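Local coordinates for ethylbenzene dehydrogenase alpha-subunit (Aromatoleum aromaticum, PDB 2IVF), which is the molybdenum-containing alpha-subunit of a molybdopterin oxidoreductase family enzyme and binds an iron/sulfur cluster (SF4) together with MGD and MD1, at residues A[185-189]-A[203-207]; A[215-219]-A[954-960]; A[539-545]-A[587-593]. All coordinates share one frame. Numbering follows the deposited sequence.

Interaction 1 of 3, residues A[185-189]-A[203-207]; sequences GFILD and GFRMT
A helix packs along the edge strand on one face of a beta-sheet, the alpha/beta layer packing found in this part of the molybdopterin oxidoreductase fold. Residues 186-188 are extended (Phe186 phi/psi -105/130, Leu188 -98/101) and form an outermost strand of a mixed sheet, next to strand 602-606. Residues 203-207 are regular helix, inside helix 197-210. The two short axes approach to 9.5 Å and run nearly antiparallel (signed crossing -161°); Leu188 and Thr207 have the nearest CA atoms, 6.9 Å apart. Strand alternation turns Phe186 and Leu188 toward the helix and Ile187 away.

Van der Waals packing dominates. Between apolar side chains, Leu188 (chi1 t, chi2 p) puts CD2 3.8 Å from Met206 CE. Against oxygens, Leu188 CD2 lies 3.1 Å from both Gly203 O and Thr207 OG1, and Phe186 CE2 is 3.7 Å from Thr207 OG1, at the ring edge. An ideal CB on Gly203 would clash, 3.0 Å from Leu188 CD2.

A Met-aromatic contact accompanies this. Phe186 (chi1 t, chi2 88°) and Met206 (t, t, chi3 31°) bring SD of Met206 4.0 Å from Phe186 CZ and 5.2 Å from the ring centroid, obliquely, 61° off the normal. Met604 of the neighbouring strand touches Phe186, Leu188 and Met206.

Within the helix, Thr207 OG1 (chi1 m) donates to Gly203 O (2.8 Å), which also accepts from Thr207 N (3.0 Å). Strand and helix are thus joined by van der Waals packing, apolar side chains against each other and against the Gly203 and Thr207 oxygens, with no hydrogen bond across.

Interaction 2 of 3, residues A[215-219]-A[954-960]; sequences PDINV and YYFMNGS
An N-cap aspartate meets a type II beta turn here. Asp216 precedes helix 217-221; the turn, Tyr955 to Asn958, lies in the long loop between strands 915-917 and 969-975 of the closed barrel. Phe956 (-52/130) and Met957 (68/-1) occupy the turn's central positions, and Asn218 and Met957 set the register, CA to CA 4.9 Å.

The Asp216 carboxylate (chi1 t) divides its work. OD1 caps the helix, accepting from Val219 N (3.3 Å) and, weakly, Asn218 N (3.0 Å). OD2 serves the turn, accepting from Met957 N (2.7 Å, 155°) and from Tyr954 OH at a very short 2.4 Å. The Asp216 backbone bonds Val544.

Asn958 N to Tyr955 O (2.8 Å) closes the turn; Tyr955 N to Asn958 O (3.0 Å) is a second, reciprocal backbone bond. Asn958 ND2 donates to Phe956 O (2.7 Å) and also bonds His236; Phe956 N pairs with Thr538. Tyr954 N and Ser960 N bond a glycerol, probably from the crystallisation liquor. Asn218 ND2 bonds Asp223 O, while its OD1 rests 3.3 Å from Met957 SD.

Apolar packing pairs Ile217 CG2 with Phe956 CE1 (3.8 Å). Separately, Ser960 OG donates to Gly959 O (2.6 Å) and lies 3.4 Å from Val219 CG1.

Interaction 3 of 3, residues A[539-545]-A[587-593]; sequences SAVGLVP and WTNDHIR
This is a water-bridged junction between a helix-to-strand turn and a loop. The chain leaves helix 526-540 after Ala540, turns through Gly542 (phi/psi 81/18) and enters the short strand 543-544. Opposite it, residues 589-591 have helical angles without regular bonding, and Ile592 (-94/80) centres an inverse gamma turn. CA atoms pair Ser539 with Asp590 (5.6 Å) and Val544 with His591 (5.0 Å).

No direct hydrogen bond crosses; the polar links run through waters, alongside direct packing. Water 1 accepts from Ser539 OG (2.8 Å) and weakly from His591 ND1 (3.3 Å), and donates to Leu543 O (2.6 Å) and Asp590 O (2.7 Å). Water 2 accepts from Arg593 NH1 (3.1 Å) and donates to Ser539 O (2.8 Å) and Asp590 O (2.7 Å). Water 4 donates to Pro545 O (2.7 Å) and Arg593 O (2.9 Å).

Val544 (chi1 m) places CB 3.6 Å from His591 O; Pro545 CG is 4.2 Å from Trp587 CZ3, and Ser539 CB 3.8 Å from Asp590 CB. Arg593 (m, t, p) brings NH1 to water 2 and to 3.4 Å from Gly542 CA, a plain van der Waals contact at the guanidinium edge; Arg593 NE forms a salt bridge with Asp184, and Asp590 OD1 bonds His713. Strand 543-544 pairs in parallel with 214-215. The whole is water-mediated packing of a loop against a helix-to-strand turn within the molybdopterin oxidoreductase family region.

How the interactions relate
From the N terminus, interaction 1 comes first: a 13-residue connection, partly helical, links strand 186-188 to helix 197-210, and it closes before interaction 2 opens at 215-219. Interaction 2 then spans 734 residues, and interaction 3 nests wholly inside that loop, its own closure spanning 41 residues from 539-545 to 587-593. All three touch. Pro215 CD packs 3.6 Å from Leu188 O, tying interaction 2 to 1; Phe204 CE1 meets Val541 CG2 at 3.6 Å, tying 1 to 3. Between 2 and 3, Asp216 N probably bonds Val544 O (2.7 Å), and Ser960 CB meets Trp587 CH2 (3.5 Å), bringing the loop between barrel strands 915-917 and 969-975 against the 539-545/587-593 junction.

Interaction 1 of 3, residues A[185-189]-A[203-207]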
loop_
_atom_site.group_PDB
_atom_site.type_symbol
_atom_site.label_atom_id
_atom_site.label_comp_id
_atom_site.label_asym_id
_atom_site.label_seq_id
_atom_site.Cartn_x
_atom_site.Cartn_y
_atom_site.Cartn_z
ATOM N N GLY A 185 3.990 -36.128 -9.323
ATOM C CA GLY A 185 4.176 -35.250 -10.481
ATOM C C GLY A 185 3.421 -33.926 -10.483
ATOM O O GLY A 185 3.725 -33.045 -11.299
ATOM N N PHE A 186 2.465 -33.789 -9.558
ATOM C CA PHE A 186 1.600 -32.621 -9.452
ATOM C C PHE A 186 2.045 -31.781 -8.274
ATOM O O PHE A 186 2.198 -32.302 -7.173
ATOM C CB PHE A 186 0.134 -33.034 -9.226
ATOM C CG PHE A 186 -0.817 -31.863 -9.119
ATOM C CD1 PHE A 186 -1.382 -31.332 -10.253
ATOM C CD2 PHE A 186 -1.204 -31.354 -7.879
ATOM C CE1 PHE A 186 -2.265 -30.268 -10.169
ATOM C CE2 PHE A 186 -2.066 -30.260 -7.785
ATOM C CZ PHE A 186 -2.600 -29.724 -8.918
ATOM N N ILE A 187 2.231 -30.479 -8.517
ATOM C CA ILE A 187 2.663 -29.551 -7.503
ATOM C C ILE A 187 1.760 -28.375 -7.530
ATOM O O ILE A 187 1.653 -27.703 -8.545
ATOM C CB ILE A 187 4.146 -29.078 -7.733
ATOM C CG1 ILE A 187 5.030 -30.304 -7.877
ATOM C CG2 ILE A 187 4.678 -28.181 -6.565
ATOM C CD1 ILE A 187 6.420 -29.931 -8.125
ATOM N N LEU A 188 1.064 -28.148 -6.421
ATOM C CA LEU A 188 0.385 -26.896 -6.201
ATOM C C LEU A 188 1.352 -26.128 -5.324
ATOM O O LEU A 188 1.463 -26.367 -4.123
ATOM C CB LEU A 188 -0.946 -27.108 -5.496
ATOM C CG LEU A 188 -1.700 -25.858 -5.058
ATOM C CD1 LEU A 188 -1.783 -24.791 -6.168
ATOM C CD2 LEU A 188 -3.109 -26.280 -4.569
ATOM N N ASP A 189 2.074 -25.218 -5.934
ATOM C CA ASP A 189 3.226 -24.619 -5.267
ATOM C C ASP A 189 2.772 -23.509 -4.357
ATOM O O ASP A 189 2.483 -22.428 -4.829
ATOM C CB ASP A 189 4.146 -24.085 -6.336
ATOM C CG ASP A 189 5.459 -23.559 -5.781
ATOM O OD1 ASP A 189 5.636 -23.570 -4.533
ATOM O OD2 ASP A 189 6.303 -23.140 -6.607
ATOM N N GLY A 203 -7.867 -25.441 -3.524
ATOM C CA GLY A 203 -6.567 -25.888 -4.042
ATOM C C GLY A 203 -5.974 -26.951 -3.138
ATOM O O GLY A 203 -5.463 -27.973 -3.594
ATOM N N PHE A 204 -6.075 -26.717 -1.837
ATOM C CA PHE A 204 -5.590 -27.694 -0.863
ATOM C C PHE A 204 -6.386 -28.996 -0.899
ATOM O O PHE A 204 -5.822 -30.103 -0.875
ATOM C CB PHE A 204 -5.627 -27.069 0.522
ATOM C CG PHE A 204 -5.328 -28.027 1.630
ATOM C CD1 PHE A 204 -4.181 -28.815 1.609
ATOM C CD2 PHE A 204 -6.189 -28.130 2.709
ATOM C CE1 PHE A 204 -3.900 -29.700 2.632
ATOM C CE2 PHE A 204 -5.913 -29.039 3.751
ATOM C CZ PHE A 204 -4.774 -29.833 3.691
ATOM N N ARG A 205 -7.708 -28.858 -0.990
ATOM C CA ARG A 205 -8.590 -29.999 -1.027
ATOM C C ARG A 205 -8.271 -30.833 -2.274
ATOM O O ARG A 205 -8.216 -32.064 -2.247
ATOM C CB ARG A 205 -10.031 -29.499 -1.029
ATOM C CG ARG A 205 -11.087 -30.577 -0.932
ATOM C CD ARG A 205 -12.470 -29.926 -0.793
ATOM N NE ARG A 205 -13.452 -30.970 -0.642
ATOM C CZ ARG A 205 -13.702 -31.610 0.492
ATOM N NH1 ARG A 205 -13.054 -31.304 1.592
ATOM N NH2 ARG A 205 -14.587 -32.564 0.510
ATOM N N MET A 206 -8.106 -30.147 -3.399
ATOM C CA MET A 206 -7.739 -30.813 -4.649
ATOM C C MET A 206 -6.441 -31.598 -4.521
ATOM O O MET A 206 -6.377 -32.768 -4.860
ATOM C CB MET A 206 -7.624 -29.759 -5.748
ATOM C CG MET A 206 -7.228 -30.281 -7.121
ATOM S SD MET A 206 -6.479 -28.943 -8.075
ATOM C CE MET A 206 -5.704 -27.953 -6.815
ATOM N N THR A 207 -5.409 -30.946 -4.008
ATOM C CA THR A 207 -4.107 -31.571 -3.905
ATOM C C THR A 207 -4.171 -32.737 -2.944
ATOM O O THR A 207 -3.730 -33.840 -3.239
ATOM C CB THR A 207 -3.039 -30.533 -3.493
ATOM O OG1 THR A 207 -3.155 -29.386 -4.362
ATOM C CG2 THR A 207 -1.629 -31.174 -3.585
#

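Interaction 2 of 3, residues A[215-219]-A[954-960]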
loop_
_atom_site.group_PDB
_atom_site.type_symbol
_atom_site.label_atom_id
_atom_site.label_comp_id
_atom_site.label_asym_id
_atom_site.label_seq_id
_atom_site.Cartn_x
_atom_site.Cartn_y
_atom_site.Cartn_z
ATOM N N PRO A 215 4.145 -27.540 -1.529
ATOM C CA PRO A 215 5.123 -26.837 -0.746
ATOM C C PRO A 215 4.507 -25.829 0.216
ATOM O O PRO A 215 3.516 -25.134 -0.122
ATOM C CB PRO A 215 5.981 -26.174 -1.819
ATOM C CG PRO A 215 5.995 -27.167 -2.926
ATOM C CD PRO A 215 4.581 -27.680 -2.937
ATOM N N ASP A 216 5.049 -25.807 1.425
ATOM C CA ASP A 216 4.495 -24.982 2.557
ATOM C C ASP A 216 4.478 -23.496 2.248
ATOM O O ASP A 216 5.528 -22.913 2.029
ATOM C CB ASP A 216 5.345 -25.220 3.790
ATOM C CG ASP A 216 4.745 -24.683 5.048
ATOM O OD1 ASP A 216 4.392 -23.486 5.109
ATOM O OD2 ASP A 216 4.671 -25.471 6.024
ATOM N N ILE A 217 3.294 -22.894 2.231
ATOM C CA ILE A 217 3.129 -21.501 1.859
ATOM C C ILE A 217 3.997 -20.601 2.738
ATOM O O ILE A 217 4.733 -19.777 2.252
ATOM C CB ILE A 217 1.636 -21.068 1.913
ATOM C CG1 ILE A 217 1.477 -19.536 1.823
ATOM C CG2 ILE A 217 0.943 -21.565 3.185
ATOM C CD1 ILE A 217 1.899 -18.954 0.483
ATOM N N ASN A 218 3.918 -20.763 4.055
ATOM C CA ASN A 218 4.603 -19.820 4.946
ATOM C C ASN A 218 6.104 -19.886 4.923
ATOM O O ASN A 218 6.775 -18.862 5.007
ATOM C CB ASN A 218 4.092 -19.978 6.368
ATOM C CG ASN A 218 2.982 -19.071 6.618
ATOM O OD1 ASN A 218 1.847 -19.327 6.207
ATOM N ND2 ASN A 218 3.302 -17.914 7.189
ATOM N N VAL A 219 6.618 -21.091 4.819
ATOM C CA VAL A 219 8.056 -21.299 4.713
ATOM C C VAL A 219 8.523 -20.744 3.335
ATOM O O VAL A 219 9.638 -20.202 3.208
ATOM C CB VAL A 219 8.357 -22.756 4.910
ATOM C CG1 VAL A 219 9.881 -23.060 4.844
ATOM C CG2 VAL A 219 7.747 -23.214 6.286
ATOM N N TYR A 954 9.113 -29.659 12.261
ATOM C CA TYR A 954 8.309 -29.105 11.207
ATOM C C TYR A 954 6.881 -29.608 11.305
ATOM O O TYR A 954 6.623 -30.815 11.433
ATOM C CB TYR A 954 8.883 -29.444 9.813
ATOM C CG TYR A 954 7.934 -29.031 8.700
ATOM C CD1 TYR A 954 7.663 -27.686 8.464
ATOM C CD2 TYR A 954 7.235 -29.971 7.949
ATOM C CE1 TYR A 954 6.754 -27.285 7.462
ATOM C CE2 TYR A 954 6.347 -29.571 6.936
ATOM C CZ TYR A 954 6.095 -28.243 6.717
ATOM O OH TYR A 954 5.200 -27.832 5.742
ATOM N N TYR A 955 5.958 -28.664 11.234
ATOM C CA TYR A 955 4.580 -28.957 10.878
ATOM C C TYR A 955 4.144 -27.700 10.126
ATOM O O TYR A 955 4.923 -26.752 10.025
ATOM C CB TYR A 955 3.727 -29.246 12.107
ATOM C CG TYR A 955 3.731 -28.138 13.150
ATOM C CD1 TYR A 955 2.856 -27.064 13.041
ATOM C CD2 TYR A 955 4.570 -28.181 14.271
ATOM C CE1 TYR A 955 2.827 -26.045 13.991
ATOM C CE2 TYR A 955 4.544 -27.125 15.232
ATOM C CZ TYR A 955 3.661 -26.081 15.090
ATOM O OH TYR A 955 3.594 -25.021 16.019
ATOM N N PHE A 956 2.925 -27.708 9.602
ATOM C CA PHE A 956 2.495 -26.742 8.601
ATOM C C PHE A 956 2.765 -25.308 9.079
ATOM O O PHE A 956 2.414 -24.944 10.209
ATOM C CB PHE A 956 1.019 -26.970 8.290
ATOM C CG PHE A 956 0.424 -25.992 7.291
ATOM C CD1 PHE A 956 1.081 -25.668 6.114
ATOM C CD2 PHE A 956 -0.834 -25.457 7.520
ATOM C CE1 PHE A 956 0.509 -24.782 5.194
ATOM C CE2 PHE A 956 -1.408 -24.564 6.599
ATOM C CZ PHE A 956 -0.724 -24.235 5.443
ATOM N N MET A 957 3.410 -24.536 8.194
ATOM C CA MET A 957 3.832 -23.153 8.398
ATOM C C MET A 957 4.941 -22.922 9.418
ATOM O O MET A 957 5.377 -21.768 9.623
ATOM C CB MET A 957 2.622 -22.284 8.739
ATOM C CG MET A 957 1.520 -22.397 7.716
ATOM S SD MET A 957 0.126 -21.342 8.107
ATOM C CE MET A 957 -0.114 -21.911 9.774
ATOM N N ASN A 958 5.418 -23.988 10.046
ATOM C CA ASN A 958 6.305 -23.872 11.183
ATOM C C ASN A 958 7.502 -24.788 11.058
ATOM O O ASN A 958 7.382 -25.984 11.143
ATOM C CB ASN A 958 5.559 -24.245 12.468
ATOM C CG ASN A 958 4.508 -23.257 12.828
ATOM O OD1 ASN A 958 4.720 -22.405 13.694
ATOM N ND2 ASN A 958 3.364 -23.330 12.152
ATOM N N GLY A 959 8.670 -24.213 10.871
ATOM C CA GLY A 959 9.891 -25.005 10.904
ATOM C C GLY A 959 10.379 -25.314 9.510
ATOM O O GLY A 959 9.769 -24.912 8.529
ATOM N N SER A 960 11.495 -26.037 9.457
ATOM C CA SER A 960 12.214 -26.335 8.206
ATOM C C SER A 960 12.883 -25.039 7.681
ATOM O O SER A 960 12.501 -23.925 8.068
ATOM C CB SER A 960 11.311 -27.005 7.160
ATOM O OG SER A 960 10.653 -26.069 6.341
#

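Interaction 3 of 3, residues A[539-545]-A[587-593]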
loop_
_atom_site.group_PDB
_atom_site.type_symbol
_atom_site.label_atom_id
_atom_site.label_comp_id
_atom_site.label_asym_id
_atom_site.label_seq_id
_atom_site.Cartn_x
_atom_site.Cartn_y
_atom_site.Cartn_z
ATOM N N SER A 539 2.153 -33.880 7.112
ATOM C CA SER A 539 2.731 -34.819 6.154
ATOM C C SER A 539 1.698 -35.776 5.522
ATOM O O SER A 539 1.903 -36.274 4.397
ATOM C CB SER A 539 3.825 -35.614 6.869
ATOM O OG SER A 539 4.852 -34.724 7.266
ATOM N N ALA A 540 0.620 -36.074 6.254
ATOM C CA ALA A 540 -0.455 -36.903 5.725
ATOM C C ALA A 540 -1.183 -36.180 4.582
ATOM O O ALA A 540 -1.725 -36.817 3.693
ATOM C CB ALA A 540 -1.445 -37.273 6.830
ATOM N N VAL A 541 -1.217 -34.854 4.614
ATOM C CA VAL A 541 -1.940 -34.109 3.583
ATOM C C VAL A 541 -1.037 -33.518 2.491
ATOM O O VAL A 541 -1.515 -32.713 1.678
ATOM C CB VAL A 541 -2.827 -32.993 4.211
ATOM C CG1 VAL A 541 -3.725 -33.599 5.349
ATOM C CG2 VAL A 541 -1.972 -31.879 4.735
ATOM N N GLY A 542 0.258 -33.869 2.488
ATOM C CA GLY A 542 1.189 -33.471 1.387
ATOM C C GLY A 542 1.772 -32.061 1.447
ATOM O O GLY A 542 2.264 -31.529 0.431
ATOM N N LEU A 543 1.705 -31.452 2.632
ATOM C CA LEU A 543 2.312 -30.156 2.864
ATOM C C LEU A 543 3.751 -30.421 3.261
ATOM O O LEU A 543 4.013 -31.151 4.223
ATOM C CB LEU A 543 1.600 -29.406 3.969
ATOM C CG LEU A 543 0.197 -28.938 3.580
ATOM C CD1 LEU A 543 -0.629 -28.611 4.805
ATOM C CD2 LEU A 543 0.281 -27.730 2.645
ATOM N N VAL A 544 4.673 -29.828 2.514
ATOM C CA VAL A 544 6.080 -30.235 2.570
ATOM C C VAL A 544 6.979 -28.992 2.658
ATOM O O VAL A 544 6.631 -27.926 2.132
ATOM C CB VAL A 544 6.441 -31.139 1.333
ATOM C CG1 VAL A 544 5.446 -32.281 1.222
ATOM C CG2 VAL A 544 6.426 -30.305 0.042
ATOM N N PRO A 545 8.117 -29.100 3.367
ATOM C CA PRO A 545 9.100 -27.986 3.404
ATOM C C PRO A 545 9.531 -27.620 1.997
ATOM O O PRO A 545 9.936 -28.523 1.268
ATOM C CB PRO A 545 10.295 -28.582 4.177
ATOM C CG PRO A 545 10.067 -30.074 4.201
ATOM C CD PRO A 545 8.570 -30.252 4.162
ATOM N N TRP A 587 14.494 -35.877 8.523
ATOM C CA TRP A 587 13.583 -35.613 7.420
ATOM C C TRP A 587 13.332 -36.925 6.737
ATOM O O TRP A 587 14.270 -37.665 6.511
ATOM C CB TRP A 587 14.162 -34.589 6.441
ATOM C CG TRP A 587 14.550 -33.323 7.166
ATOM C CD1 TRP A 587 15.789 -33.018 7.643
ATOM C CD2 TRP A 587 13.686 -32.250 7.582
ATOM N NE1 TRP A 587 15.764 -31.817 8.296
ATOM C CE2 TRP A 587 14.491 -31.307 8.252
ATOM C CE3 TRP A 587 12.324 -31.964 7.400
ATOM C CZ2 TRP A 587 13.974 -30.129 8.784
ATOM C CZ3 TRP A 587 11.818 -30.790 7.912
ATOM C CH2 TRP A 587 12.643 -29.876 8.587
ATOM N N THR A 588 12.059 -37.178 6.410
ATOM C CA THR A 588 11.575 -38.445 5.843
ATOM C C THR A 588 11.071 -38.234 4.419
ATOM O O THR A 588 11.107 -37.109 3.911
ATOM C CB THR A 588 10.434 -38.973 6.687
ATOM O OG1 THR A 588 9.306 -38.095 6.572
ATOM C CG2 THR A 588 10.868 -39.090 8.168
ATOM N N ASN A 589 10.598 -39.303 3.771
ATOM C CA ASN A 589 10.054 -39.179 2.410
ATOM C C ASN A 589 8.744 -38.419 2.335
ATOM O O ASN A 589 8.298 -38.052 1.228
ATOM C CB ASN A 589 9.857 -40.549 1.725
ATOM C CG ASN A 589 9.773 -40.428 0.145
ATOM O OD1 ASN A 589 9.121 -39.499 -0.423
ATOM N ND2 ASN A 589 10.446 -41.341 -0.541
ATOM N N ASP A 590 8.080 -38.204 3.468
ATOM C CA ASP A 590 6.862 -37.373 3.447
ATOM C C ASP A 590 7.144 -35.881 3.522
ATOM O O ASP A 590 6.231 -35.067 3.353
ATOM C CB ASP A 590 5.880 -37.799 4.533
ATOM C CG ASP A 590 5.248 -39.147 4.228
ATOM O OD1 ASP A 590 5.386 -39.630 3.076
ATOM O OD2 ASP A 590 4.606 -39.711 5.130
ATOM N N HIS A 591 8.406 -35.559 3.785
ATOM C CA HIS A 591 8.962 -34.194 3.694
ATOM C C HIS A 591 9.631 -33.934 2.351
ATOM O O HIS A 591 9.548 -32.872 1.797
ATOM C CB HIS A 591 10.024 -33.954 4.788
ATOM C CG HIS A 591 9.504 -34.104 6.184
ATOM N ND1 HIS A 591 8.432 -33.375 6.651
ATOM C CD2 HIS A 591 9.887 -34.910 7.202
ATOM C CE1 HIS A 591 8.195 -33.711 7.910
ATOM N NE2 HIS A 591 9.054 -34.656 8.260
ATOM N N ILE A 592 10.366 -34.906 1.847
ATOM C CA ILE A 592 11.140 -34.681 0.636
ATOM C C ILE A 592 10.350 -35.122 -0.607
ATOM O O ILE A 592 10.562 -36.172 -1.136
ATOM C CB ILE A 592 12.498 -35.373 0.739
ATOM C CG1 ILE A 592 13.281 -34.721 1.889
ATOM C CG2 ILE A 592 13.267 -35.233 -0.607
ATOM C CD1 ILE A 592 14.364 -35.543 2.473
ATOM N N ARG A 593 9.440 -34.262 -1.043
ATOM C CA ARG A 593 8.537 -34.524 -2.160
ATOM C C ARG A 593 8.504 -33.288 -3.051
ATOM O O ARG A 593 8.666 -32.163 -2.534
ATOM C CB ARG A 593 7.104 -34.791 -1.668
ATOM C CG ARG A 593 6.957 -35.964 -0.740
ATOM C CD ARG A 593 5.507 -36.232 -0.355
ATOM N NE ARG A 593 4.652 -36.581 -1.507
ATOM C CZ ARG A 593 3.328 -36.380 -1.545
ATOM N NH1 ARG A 593 2.685 -35.863 -0.495
ATOM N NH2 ARG A 593 2.627 -36.700 -2.622
HETATM O O HOH W 1 5.533 -33.078 5.066
HETATM O O HOH W 2 3.803 -35.744 2.344
HETATM O O HOH W 3 6.713 -37.407 8.161
HETATM O O HOH W 4 9.605 -29.828 -1.016
#